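Mitochondrial enolase superfamily member 1 (Homo sapiens, PDB 4A35) catalyses the magnesium-dependent dehydration of L-fuconate to 2-keto-3-deoxy-L-fuconate, a step in the breakdown of L-fucose. Local coordinates at residues 306-311 with 332-338; 339-343 with 369-373; 327-331 with 362-366; 52-56 with 117-122; 351-357 with 382-387. All coordinates share one frame; numbering follows the deposited sequence.

Contact 1. Residues 306-311 with 332-338; sequences EQCHNR and RLGSVNE. With MG (magnesium ion), chain B.
E338 grips R311 through one carboxylate oxygen: OE2 accepts from R311 N at 2.9 Å and from R311 NH1 at 3.1 Å, the latter a salt bridge. The two donors arrive from opposite faces of the carboxylate plane. R311 CG sits between backbone N and carbonyl carbon (chi1 62°), and the extended chain runs past OE2, which meets the guanidinium near its plane. The other oxygen, OE1, takes the backbone N of G334 through its anti lone pair at 2.7 Å. Further along, R332 CG lies 3.4 Å from C308 O, and a water joins R332 NE to E306 O. W104 of the second subunit accepts a hydrogen bond from R332 NH2 through its backbone O and makes a cation-pi contact with R332. E306 OE1 binds magnesium at 2.1 Å, joined there by D251 and E277. Farther out, R311 NH1 also forms a salt bridge with E108, its NH2 bonds R154 O, and H113 bonds E338 OE1. An alanine at E338 would probably leave the backbone N atoms of G334 and R311 without their acceptor. A buried carboxylate, probably kept ionised by its donors, thus ties the start of helix 335-348 and the turn at G334 to the start of helix 311-319, after the loop carrying E306.

Contact 2. Residues 339-343 with 369-373; sequences NLSVL and LIIFD
L343 and F372 form the middle of this helix-to-helix contact, where the CD1 methyl of the leucine lies at the ring edge, 4.2 Å from CD2 of the phenylalanine. The ring is directed there by a CG placed opposite the backbone N (chi1 163°). One turn earlier, L340 comes at the same ring obliquely, its CD2 just 3.3 Å from F372 CE2. L340 and L343 share one rotamer, CG opposite the carbonyl carbon and beside the backbone N; L343 points at the facing helix from CB, whereas in L340 this torsion brings only the end over to F372. L369 has that rotamer too and sets CD1 3.5 Å from N339 CG, the side chains crossing at about a right angle. N339 spends its amide N on S335 O and D329 O. The axes of the two short segments approach to 11.1 Å and cross at -38°. At the far end L343 CD2 touches D373 OD1, which a water links to L343 O; D373, bonded also to S378, belongs to a second magnesium site with Y188 and S380. Apolar packing thus holds the interface, its polar groups gathering at the two ends.

Contact 3. Residues 327-331 with 362-366; sequences QIDSC and LCELV
The carboxylate of D329 meets L362, whose CD1 methyl lies 3.6 Å from D329 OD1 while the two side chains cross at about a right angle. Above the carboxylate plane stands the backbone N of C331, bonded to D329 OD2 at 2.8 Å and raised 46° out of the plane. H356 ND1 is hydrogen-bonded to OD1. These two bonds fix the rotation of the carboxylate, and the L362 methyl packs against OD1. D329 points this way because its CG stands opposite the backbone N (chi1 -176°). The bond from C331 N two residues on makes an Asx turn, which bends the chain just after strand 325-326. Here the fold is the modified TIM barrel, (beta/alpha)7beta, of the enolase superfamily, and the segment 327-331 leaves a strand end beside the active site; a paired aspartate and histidine is found there in mandelate racemase relatives, and D329 with H356 is consistent with that dyad. The rest of the contact is mostly apolar. Within the turn, S330 settles against helix 362-366, its OG 3.6 Å from L365 CB and its CB 4.0 Å from V366 CB. C331, which closes the turn, reaches with SG between two leucines, 3.7 Å from L362 CD2 and 3.8 Å from L365 CD2. At the opposite end I328 CD1 reaches V366 CG2 at 4.1 Å, the side chains lying obliquely to one another. I55 of strand 52-58 touches both C331 and L365, bringing the N-terminal domain against this same patch.

Contact 4. Residues 52-56 with 117-122; sequences GCGIT and AAVLNA
G54 and A122 bring their chains to within 3.8 Å, CA to CA, where strand 52-56 runs over helix 117-122. The two segments point nearly opposite ways, at 153°, and their axes come to 5.6 Å. Such nearness depends on G52 and G54: a CB on either would point at the helix and strike A122 O or A118 O. In its absence backbone CA-H...O contacts form, including A122 CA to C53 O at 3.2 Å and G54 CA to A118 O at 3.5 Å. Small side chains complete the fit, as A122 CB lies against the C53-G54 peptide and A118 CB faces T56 CB at 4.0 Å. N121 supplies the polar link: with CG opposite the carbonyl carbon and beside the backbone N (chi1 -73°), its ND2 is brought to I55 O and donates at 2.8 Å, almost in line with the carbonyl bond, while OD1 turns to S335 OG. Replacing N121 with a leucine would probably leave I55 O without this donor and S335 OG without its partner. T56 OG1 similarly bonds C331 O. The arrangement is the helix-on-sheet packing of the N-terminal capping domain of the mandelate racemase family, in which helix 110-131 lies against a three-stranded antiparallel meander.

Contact 5. Residues 351-357 with 382-387; sequences IPVCPHA and ENRVCE
E387 and H356 lie side by side, pointing the same way, with carboxylate and imidazole planes 69° apart. CG stands opposite the backbone N in both, chi1 being -178° in the glutamate. E387 OE1 consequently sits 3.3 Å from H356 CD2, and it accepts from the backbone N of A357 at 3.0 Å in a nearly straight bond. The second oxygen is held by K221 and T193, whereas H356 turns its ND1 to D329. H356, A357, E387 and K221 probably bind substrate, as in relatives. Backbone pairing here is a single bond, E387 N to P355 O at 3.2 Å. At the other end R384, extended from CG to NE, lays one guanidinium face over P352 CA, 3.5 Å above the plane. Waters at the guanidinium edge carry R384 NE to V353 N and R384 NH2 to I351 O. Between these ends, C354 SG nestles 3.3 Å from N383 O, and P355 CB faces C386 SG at 3.9 Å. The two segments run roughly alongside, 24° apart, as successive barrel strands would. Segment 351-357 pairs with strand 325-326 and its continuation at I328, segment 382-387 pairs at C386 with strand 188-192, and helix 362-377 covers them with V366 and I370.

Overall arrangement
Contacts 1 to 4 are buried throughout; contact 5 alone begins near the surface, around N383, before descending to the active site. Contacts 1 and 2 use helix 335-348, contacts 2 and 3 share helix 362-377, and contact 5 joins the chain leading into that helix to the strand that follows it. Chemistry tracks position: metal ligands occur in contact 1 (E306) and at one end of the otherwise apolar contact 2 (D373), contact 5 brings active-site polar groups, and contact 3 combines polar and apolar. Contact 4 belongs to the other domain and relies on close backbone packing, yet S335 of contact 1 and C331 of contact 3 hydrogen-bond to it. It remains apart from contact 5, their centres about 23 Å apart.

Contact 1. Residues 306-311 with 332-338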
# COMPACT_ATOMS: atom_id res chain seq x y z
N GLU A 306 4.88 2.38 12.46
CA GLU A 306 5.59 1.17 12.05
C GLU A 306 5.07 0.54 10.73
O GLU A 306 5.89 -0.08 10.05
CB GLU A 306 5.56 0.10 13.15
CG GLU A 306 4.23 -0.61 13.27
CD GLU A 306 4.24 -1.54 14.45
OE1 GLU A 306 4.58 -1.07 15.55
OE2 GLU A 306 3.97 -2.75 14.27
N GLN A 307 3.73 0.67 10.37
CA GLN A 307 3.22 0.11 9.13
C GLN A 307 2.84 1.22 8.16
O GLN A 307 2.21 0.96 7.13
CB GLN A 307 2.00 -0.83 9.39
CG GLN A 307 2.45 -2.15 10.06
CD GLN A 307 1.64 -3.36 9.61
OE1 GLN A 307 0.93 -4.00 10.41
NE2 GLN A 307 1.83 -3.80 8.37
N CYS A 308 3.20 2.50 8.51
CA CYS A 308 2.97 3.65 7.66
C CYS A 308 3.78 3.45 6.37
O CYS A 308 5.01 3.36 6.44
CB CYS A 308 3.40 4.90 8.39
SG CYS A 308 3.26 6.35 7.38
N HIS A 309 3.13 3.25 5.25
CA HIS A 309 3.81 2.78 4.03
C HIS A 309 4.81 3.70 3.31
O HIS A 309 5.71 3.17 2.62
CB HIS A 309 2.81 2.13 3.03
CG HIS A 309 1.71 3.03 2.56
ND1 HIS A 309 1.90 3.90 1.50
CD2 HIS A 309 0.45 3.18 3.02
CE1 HIS A 309 0.76 4.53 1.33
NE2 HIS A 309 -0.14 4.17 2.23
N ASN A 310 4.69 5.03 3.40
CA ASN A 310 5.67 5.88 2.71
C ASN A 310 5.63 7.27 3.35
O ASN A 310 4.83 7.52 4.27
CB ASN A 310 5.48 5.90 1.17
CG ASN A 310 4.18 6.49 0.67
OD1 ASN A 310 3.61 7.39 1.31
ND2 ASN A 310 3.64 5.94 -0.42
N ARG A 311 6.47 8.17 2.83
CA ARG A 311 6.66 9.52 3.37
C ARG A 311 5.40 10.40 3.17
O ARG A 311 5.27 11.41 3.86
CB ARG A 311 7.86 10.19 2.69
CG ARG A 311 7.70 10.38 1.16
CD ARG A 311 8.99 10.83 0.47
NE ARG A 311 8.78 11.03 -0.97
CZ ARG A 311 8.63 10.04 -1.86
NH1 ARG A 311 8.75 8.77 -1.50
NH2 ARG A 311 8.33 10.32 -3.12
N ARG A 332 10.06 -0.88 6.42
CA ARG A 332 8.74 -0.58 5.88
C ARG A 332 8.86 0.57 4.85
O ARG A 332 8.27 0.52 3.79
CB ARG A 332 7.78 -0.15 7.02
CG ARG A 332 6.33 0.23 6.50
CD ARG A 332 5.60 -0.91 5.78
NE ARG A 332 5.49 -2.09 6.66
CZ ARG A 332 4.75 -3.16 6.40
NH1 ARG A 332 4.04 -3.22 5.27
NH2 ARG A 332 4.69 -4.17 7.27
N LEU A 333 9.59 1.62 5.24
CA LEU A 333 9.85 2.75 4.32
C LEU A 333 10.95 2.37 3.33
O LEU A 333 11.59 1.31 3.48
CB LEU A 333 10.28 4.00 5.15
CG LEU A 333 9.20 4.58 6.11
CD1 LEU A 333 9.80 5.78 6.88
CD2 LEU A 333 7.95 5.13 5.33
N GLY A 334 11.17 3.25 2.36
CA GLY A 334 12.16 3.05 1.31
C GLY A 334 13.60 3.20 1.81
O GLY A 334 14.31 4.12 1.40
N SER A 335 14.02 2.29 2.75
CA SER A 335 15.38 2.16 3.31
C SER A 335 15.88 3.50 3.95
O SER A 335 15.08 4.32 4.40
CB SER A 335 16.32 1.64 2.22
OG SER A 335 17.66 1.39 2.65
N VAL A 336 17.18 3.72 3.95
CA VAL A 336 17.78 4.89 4.57
C VAL A 336 17.25 6.16 3.86
O VAL A 336 16.87 7.13 4.54
CB VAL A 336 19.34 4.76 4.55
CG1 VAL A 336 20.00 6.03 5.11
CG2 VAL A 336 19.77 3.53 5.37
N ASN A 337 17.13 6.12 2.52
CA ASN A 337 16.73 7.31 1.73
C ASN A 337 15.41 7.90 2.21
O ASN A 337 15.36 9.06 2.56
CB ASN A 337 16.64 7.00 0.25
CG ASN A 337 17.81 6.18 -0.26
OD1 ASN A 337 17.97 5.01 0.08
ND2 ASN A 337 18.65 6.76 -1.10
N GLU A 338 14.37 7.09 2.27
CA GLU A 338 13.07 7.58 2.67
C GLU A 338 13.02 7.86 4.18
O GLU A 338 12.38 8.85 4.58
CB GLU A 338 11.98 6.62 2.26
CG GLU A 338 10.62 7.32 2.36
CD GLU A 338 9.48 6.55 1.71
OE1 GLU A 338 9.45 5.30 1.83
OE2 GLU A 338 8.59 7.21 1.13
MG MG B . 3.81 -1.38 17.44
O HOH W 1 6.47 -2.72 9.25
O HOH W 2 3.78 -3.70 16.76
O HOH W 3 5.74 0.42 2.59
O HOH W 4 2.01 -1.18 16.72
O HOH W 5 5.49 -2.20 18.02

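Contact 2. Residues 339-343 with 369-373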
# COMPACT_ATOMS: atom_id res chain seq x y z
N ASN A 339 13.67 7.00 5.03
CA ASN A 339 13.73 7.29 6.47
C ASN A 339 14.36 8.68 6.71
O ASN A 339 13.89 9.39 7.60
CB ASN A 339 14.54 6.24 7.22
CG ASN A 339 13.64 5.14 7.71
OD1 ASN A 339 12.91 5.30 8.68
ND2 ASN A 339 13.56 4.05 6.95
N LEU A 340 15.42 9.06 5.95
CA LEU A 340 16.06 10.40 6.11
C LEU A 340 15.03 11.51 5.87
O LEU A 340 14.98 12.46 6.65
CB LEU A 340 17.23 10.60 5.13
CG LEU A 340 18.50 9.79 5.47
CD1 LEU A 340 19.48 9.83 4.27
CD2 LEU A 340 19.15 10.34 6.73
N SER A 341 14.21 11.36 4.81
CA SER A 341 13.18 12.38 4.46
C SER A 341 12.14 12.51 5.59
O SER A 341 11.69 13.63 5.88
CB SER A 341 12.49 12.03 3.13
OG SER A 341 11.55 10.96 3.17
N VAL A 342 11.83 11.38 6.27
CA VAL A 342 10.83 11.38 7.35
C VAL A 342 11.49 11.99 8.60
O VAL A 342 10.85 12.78 9.28
CB VAL A 342 10.25 9.96 7.57
CG1 VAL A 342 9.34 9.92 8.81
CG2 VAL A 342 9.43 9.52 6.33
N LEU A 343 12.76 11.64 8.93
CA LEU A 343 13.44 12.30 10.06
C LEU A 343 13.44 13.83 9.86
O LEU A 343 13.25 14.60 10.81
CB LEU A 343 14.92 11.82 10.19
CG LEU A 343 15.07 10.36 10.64
CD1 LEU A 343 16.55 9.93 10.52
CD2 LEU A 343 14.53 10.18 12.09
N LEU A 369 19.86 4.88 12.30
CA LEU A 369 19.07 6.02 11.85
C LEU A 369 18.80 7.01 13.02
O LEU A 369 18.87 8.23 12.83
CB LEU A 369 17.75 5.55 11.19
CG LEU A 369 17.90 4.65 9.95
CD1 LEU A 369 16.49 4.12 9.47
CD2 LEU A 369 18.61 5.34 8.84
N ILE A 370 18.48 6.47 14.20
CA ILE A 370 18.14 7.34 15.33
C ILE A 370 19.40 7.95 15.99
O ILE A 370 19.33 9.09 16.47
CB ILE A 370 17.18 6.64 16.32
CG1 ILE A 370 16.34 7.67 17.10
CG2 ILE A 370 17.85 5.58 17.24
CD1 ILE A 370 15.32 8.61 16.20
N ILE A 371 20.56 7.24 15.96
CA ILE A 371 21.81 7.82 16.43
C ILE A 371 22.15 9.01 15.50
O ILE A 371 22.52 10.08 15.98
CB ILE A 371 22.90 6.76 16.55
CG1 ILE A 371 22.60 5.83 17.78
CG2 ILE A 371 24.32 7.38 16.61
CD1 ILE A 371 23.38 4.55 17.74
N PHE A 372 22.03 8.79 14.16
CA PHE A 372 22.22 9.87 13.19
C PHE A 372 21.24 11.04 13.48
O PHE A 372 21.68 12.19 13.51
CB PHE A 372 22.11 9.38 11.73
CG PHE A 372 21.92 10.54 10.75
CD1 PHE A 372 22.98 11.39 10.42
CD2 PHE A 372 20.65 10.81 10.20
CE1 PHE A 372 22.79 12.46 9.53
CE2 PHE A 372 20.46 11.93 9.37
CZ PHE A 372 21.54 12.74 9.03
N ASP A 373 19.96 10.71 13.76
CA ASP A 373 18.96 11.73 14.07
C ASP A 373 19.46 12.62 15.24
O ASP A 373 19.43 13.86 15.15
CB ASP A 373 17.60 11.10 14.42
CG ASP A 373 16.61 12.17 14.77
OD1 ASP A 373 16.27 12.97 13.88
OD2 ASP A 373 16.25 12.28 15.98
O HOH W 6 13.93 14.24 13.67

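Contact 3. Residues 327-331 with 362-366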
# COMPACT_ATOMS: atom_id res chain seq x y z
N GLN A 327 6.80 7.08 14.65
CA GLN A 327 7.60 5.85 14.71
C GLN A 327 8.07 5.42 13.33
O GLN A 327 7.36 4.72 12.63
CB GLN A 327 6.77 4.75 15.40
CG GLN A 327 6.36 5.29 16.80
CD GLN A 327 5.42 4.44 17.52
OE1 GLN A 327 4.32 4.15 17.02
NE2 GLN A 327 5.81 4.07 18.74
N ILE A 328 9.32 5.77 13.00
CA ILE A 328 9.91 5.30 11.76
C ILE A 328 10.18 3.79 11.83
O ILE A 328 10.29 3.21 12.91
CB ILE A 328 11.24 6.06 11.42
CG1 ILE A 328 12.36 5.82 12.48
CG2 ILE A 328 10.96 7.56 11.02
CD1 ILE A 328 13.86 6.34 12.07
N ASP A 329 10.26 3.16 10.65
CA ASP A 329 10.66 1.77 10.55
C ASP A 329 11.69 1.67 9.41
O ASP A 329 11.48 2.20 8.32
CB ASP A 329 9.48 0.82 10.34
CG ASP A 329 10.02 -0.61 10.36
OD1 ASP A 329 10.15 -1.19 11.45
OD2 ASP A 329 10.36 -1.14 9.27
N SER A 330 12.81 1.00 9.71
CA SER A 330 13.96 0.83 8.83
C SER A 330 13.64 -0.02 7.58
O SER A 330 14.36 0.08 6.60
CB SER A 330 15.11 0.16 9.61
OG SER A 330 14.79 -1.13 10.11
N CYS A 331 12.63 -0.92 7.67
CA CYS A 331 12.34 -1.89 6.57
C CYS A 331 10.92 -1.75 5.91
O CYS A 331 10.66 -2.45 4.93
CB CYS A 331 12.57 -3.31 7.08
SG CYS A 331 14.31 -3.64 7.46
N LEU A 362 15.39 -5.53 12.93
CA LEU A 362 15.00 -4.10 12.92
C LEU A 362 15.83 -3.26 13.94
O LEU A 362 16.18 -2.13 13.62
CB LEU A 362 13.50 -3.93 13.22
CG LEU A 362 12.52 -4.69 12.26
CD1 LEU A 362 11.03 -4.43 12.69
CD2 LEU A 362 12.72 -4.23 10.77
N CYS A 363 16.12 -3.82 15.15
CA CYS A 363 16.97 -3.13 16.16
C CYS A 363 18.35 -2.80 15.52
O CYS A 363 18.85 -1.66 15.64
CB CYS A 363 17.16 -4.00 17.41
SG CYS A 363 15.63 -4.39 18.30
N GLU A 364 18.98 -3.84 14.89
CA GLU A 364 20.31 -3.73 14.28
C GLU A 364 20.36 -2.58 13.24
O GLU A 364 21.36 -1.87 13.21
CB GLU A 364 20.67 -5.06 13.58
CG GLU A 364 21.20 -6.16 14.52
CD GLU A 364 20.27 -6.68 15.60
OE1 GLU A 364 19.03 -6.66 15.41
OE2 GLU A 364 20.79 -7.26 16.58
N LEU A 365 19.28 -2.35 12.50
CA LEU A 365 19.30 -1.28 11.45
C LEU A 365 18.87 0.05 11.99
O LEU A 365 19.56 1.03 11.81
CB LEU A 365 18.38 -1.64 10.24
CG LEU A 365 18.94 -2.62 9.21
CD1 LEU A 365 19.29 -3.99 9.87
CD2 LEU A 365 17.94 -2.80 8.03
N VAL A 366 17.69 0.10 12.62
CA VAL A 366 17.08 1.36 12.99
C VAL A 366 17.94 2.17 14.02
O VAL A 366 17.90 3.39 13.98
CB VAL A 366 15.63 1.19 13.42
CG1 VAL A 366 15.49 0.90 14.92
CG2 VAL A 366 14.81 2.42 12.97

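Contact 4. Residues 52-56 with 117-122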
# COMPACT_ATOMS: atom_id res chain seq x y z
N GLY A 52 27.28 -6.48 0.23
CA GLY A 52 26.17 -5.71 0.75
C GLY A 52 25.06 -6.66 1.16
O GLY A 52 24.59 -7.47 0.36
N CYS A 53 24.66 -6.59 2.44
CA CYS A 53 23.58 -7.40 2.96
C CYS A 53 22.35 -6.53 3.25
O CYS A 53 22.47 -5.42 3.77
CB CYS A 53 24.03 -8.17 4.20
SG CYS A 53 25.57 -9.10 3.95
N GLY A 54 21.18 -7.06 2.97
CA GLY A 54 19.96 -6.29 3.19
C GLY A 54 18.86 -7.20 3.65
O GLY A 54 18.85 -8.40 3.35
N ILE A 55 17.93 -6.62 4.40
CA ILE A 55 16.75 -7.31 4.88
C ILE A 55 15.51 -6.42 4.77
O ILE A 55 15.58 -5.18 4.69
CB ILE A 55 16.91 -7.75 6.40
CG1 ILE A 55 17.12 -6.50 7.33
CG2 ILE A 55 17.95 -8.87 6.61
CD1 ILE A 55 16.87 -6.74 8.87
N THR A 56 14.37 -7.10 4.80
CA THR A 56 13.05 -6.55 5.05
C THR A 56 12.37 -7.57 5.94
O THR A 56 12.58 -8.76 5.76
CB THR A 56 12.25 -6.08 3.85
OG1 THR A 56 11.18 -5.27 4.40
CG2 THR A 56 11.66 -7.24 3.03
N ALA A 117 13.00 -1.76 -0.01
CA ALA A 117 13.76 -1.48 1.21
C ALA A 117 14.88 -2.53 1.40
O ALA A 117 16.01 -2.14 1.72
CB ALA A 117 12.84 -1.46 2.46
N ALA A 118 14.61 -3.79 1.06
CA ALA A 118 15.60 -4.87 1.20
C ALA A 118 16.81 -4.65 0.26
O ALA A 118 17.96 -4.78 0.70
CB ALA A 118 14.94 -6.23 0.94
N VAL A 119 16.53 -4.26 -0.99
CA VAL A 119 17.58 -4.00 -2.00
C VAL A 119 18.39 -2.77 -1.58
O VAL A 119 19.64 -2.82 -1.54
CB VAL A 119 16.94 -3.84 -3.41
CG1 VAL A 119 17.94 -3.27 -4.42
CG2 VAL A 119 16.36 -5.18 -3.91
N LEU A 120 17.67 -1.66 -1.29
CA LEU A 120 18.36 -0.41 -0.86
C LEU A 120 19.18 -0.62 0.44
O LEU A 120 20.31 -0.06 0.54
CB LEU A 120 17.33 0.72 -0.69
CG LEU A 120 16.81 1.35 -1.99
CD1 LEU A 120 15.67 2.38 -1.72
CD2 LEU A 120 17.94 2.07 -2.76
N ASN A 121 18.68 -1.43 1.42
CA ASN A 121 19.43 -1.75 2.64
C ASN A 121 20.76 -2.41 2.30
O ASN A 121 21.74 -2.11 2.94
CB ASN A 121 18.62 -2.64 3.63
CG ASN A 121 17.50 -1.86 4.33
OD1 ASN A 121 17.51 -0.62 4.37
ND2 ASN A 121 16.53 -2.55 4.94
N ALA A 122 20.77 -3.36 1.31
CA ALA A 122 21.99 -4.03 0.89
C ALA A 122 22.98 -3.01 0.24
O ALA A 122 24.19 -3.07 0.48
CB ALA A 122 21.64 -5.19 -0.07

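Contact 5. Residues 351-357 with 382-387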
# COMPACT_ATOMS: atom_id res chain seq x y z
N ILE A 351 8.36 17.29 15.90
CA ILE A 351 7.70 16.10 16.42
C ILE A 351 8.81 15.06 16.74
O ILE A 351 9.65 14.79 15.89
CB ILE A 351 6.61 15.53 15.45
CG1 ILE A 351 5.40 16.56 15.38
CG2 ILE A 351 6.13 14.17 15.88
CD1 ILE A 351 4.66 16.82 16.74
N PRO A 352 8.80 14.47 17.96
CA PRO A 352 9.85 13.48 18.31
C PRO A 352 9.68 12.16 17.58
O PRO A 352 8.55 11.66 17.41
CB PRO A 352 9.68 13.29 19.83
CG PRO A 352 8.21 13.55 20.08
CD PRO A 352 7.87 14.69 19.10
N VAL A 353 10.83 11.57 17.20
CA VAL A 353 10.86 10.28 16.52
C VAL A 353 11.24 9.22 17.58
O VAL A 353 12.29 9.33 18.26
CB VAL A 353 11.82 10.26 15.28
CG1 VAL A 353 11.93 8.86 14.65
CG2 VAL A 353 11.37 11.26 14.22
N CYS A 354 10.41 8.17 17.64
CA CYS A 354 10.58 6.99 18.55
C CYS A 354 10.53 5.75 17.69
O CYS A 354 9.45 5.24 17.34
CB CYS A 354 9.50 6.98 19.62
SG CYS A 354 9.63 8.37 20.78
N PRO A 355 11.69 5.29 17.20
CA PRO A 355 11.65 4.22 16.18
C PRO A 355 10.95 2.94 16.63
O PRO A 355 11.00 2.56 17.81
CB PRO A 355 13.15 3.92 15.94
CG PRO A 355 13.81 5.23 16.19
CD PRO A 355 13.07 5.84 17.37
N HIS A 356 10.36 2.25 15.65
CA HIS A 356 9.86 0.91 15.84
C HIS A 356 11.06 -0.03 15.65
O HIS A 356 11.94 0.20 14.80
CB HIS A 356 8.72 0.58 14.83
CG HIS A 356 8.38 -0.88 14.72
ND1 HIS A 356 8.79 -1.64 13.62
CD2 HIS A 356 7.66 -1.67 15.55
CE1 HIS A 356 8.30 -2.86 13.82
NE2 HIS A 356 7.60 -2.92 14.95
N ALA A 357 11.05 -1.13 16.37
CA ALA A 357 12.11 -2.12 16.20
C ALA A 357 11.60 -3.53 16.63
O ALA A 357 10.38 -3.77 16.59
CB ALA A 357 13.36 -1.69 16.95
N GLU A 382 14.89 14.51 24.18
CA GLU A 382 13.62 14.85 24.80
C GLU A 382 12.46 14.21 24.05
O GLU A 382 12.32 14.37 22.82
CB GLU A 382 13.44 16.37 24.87
CG GLU A 382 12.26 16.72 25.75
CD GLU A 382 12.07 18.20 25.97
OE1 GLU A 382 13.01 18.99 25.69
OE2 GLU A 382 10.97 18.57 26.42
N ASN A 383 11.61 13.46 24.81
CA ASN A 383 10.45 12.74 24.27
C ASN A 383 10.84 11.67 23.24
O ASN A 383 9.95 11.17 22.52
CB ASN A 383 9.45 13.72 23.62
CG ASN A 383 8.88 14.68 24.64
OD1 ASN A 383 8.60 14.30 25.75
ND2 ASN A 383 8.77 15.96 24.29
N ARG A 384 12.14 11.28 23.19
CA ARG A 384 12.58 10.30 22.18
C ARG A 384 13.21 9.10 22.87
O ARG A 384 13.89 9.22 23.89
CB ARG A 384 13.58 10.92 21.18
CG ARG A 384 12.94 12.06 20.37
CD ARG A 384 14.02 12.97 19.81
NE ARG A 384 13.48 14.00 18.90
CZ ARG A 384 13.05 15.21 19.24
NH1 ARG A 384 13.05 15.59 20.53
NH2 ARG A 384 12.63 16.06 18.31
N VAL A 385 12.94 7.93 22.28
CA VAL A 385 13.40 6.64 22.80
C VAL A 385 13.32 5.62 21.66
O VAL A 385 12.43 5.71 20.83
CB VAL A 385 12.53 6.23 24.03
CG1 VAL A 385 11.07 5.94 23.64
CG2 VAL A 385 13.16 5.09 24.83
N CYS A 386 14.18 4.61 21.69
CA CYS A 386 14.16 3.60 20.64
C CYS A 386 13.59 2.30 21.17
O CYS A 386 14.02 1.84 22.23
CB CYS A 386 15.56 3.39 20.08
SG CYS A 386 15.56 2.40 18.57
N GLU A 387 12.70 1.65 20.42
CA GLU A 387 12.20 0.37 20.90
C GLU A 387 13.32 -0.69 20.93
O GLU A 387 14.23 -0.67 20.09
CB GLU A 387 11.06 -0.11 20.00
CG GLU A 387 10.39 -1.43 20.41
CD GLU A 387 9.09 -1.69 19.68
OE1 GLU A 387 8.94 -1.26 18.51
OE2 GLU A 387 8.20 -2.35 20.29
O HOH W 7 12.29 15.57 15.38
O HOH W 8 13.62 12.87 16.43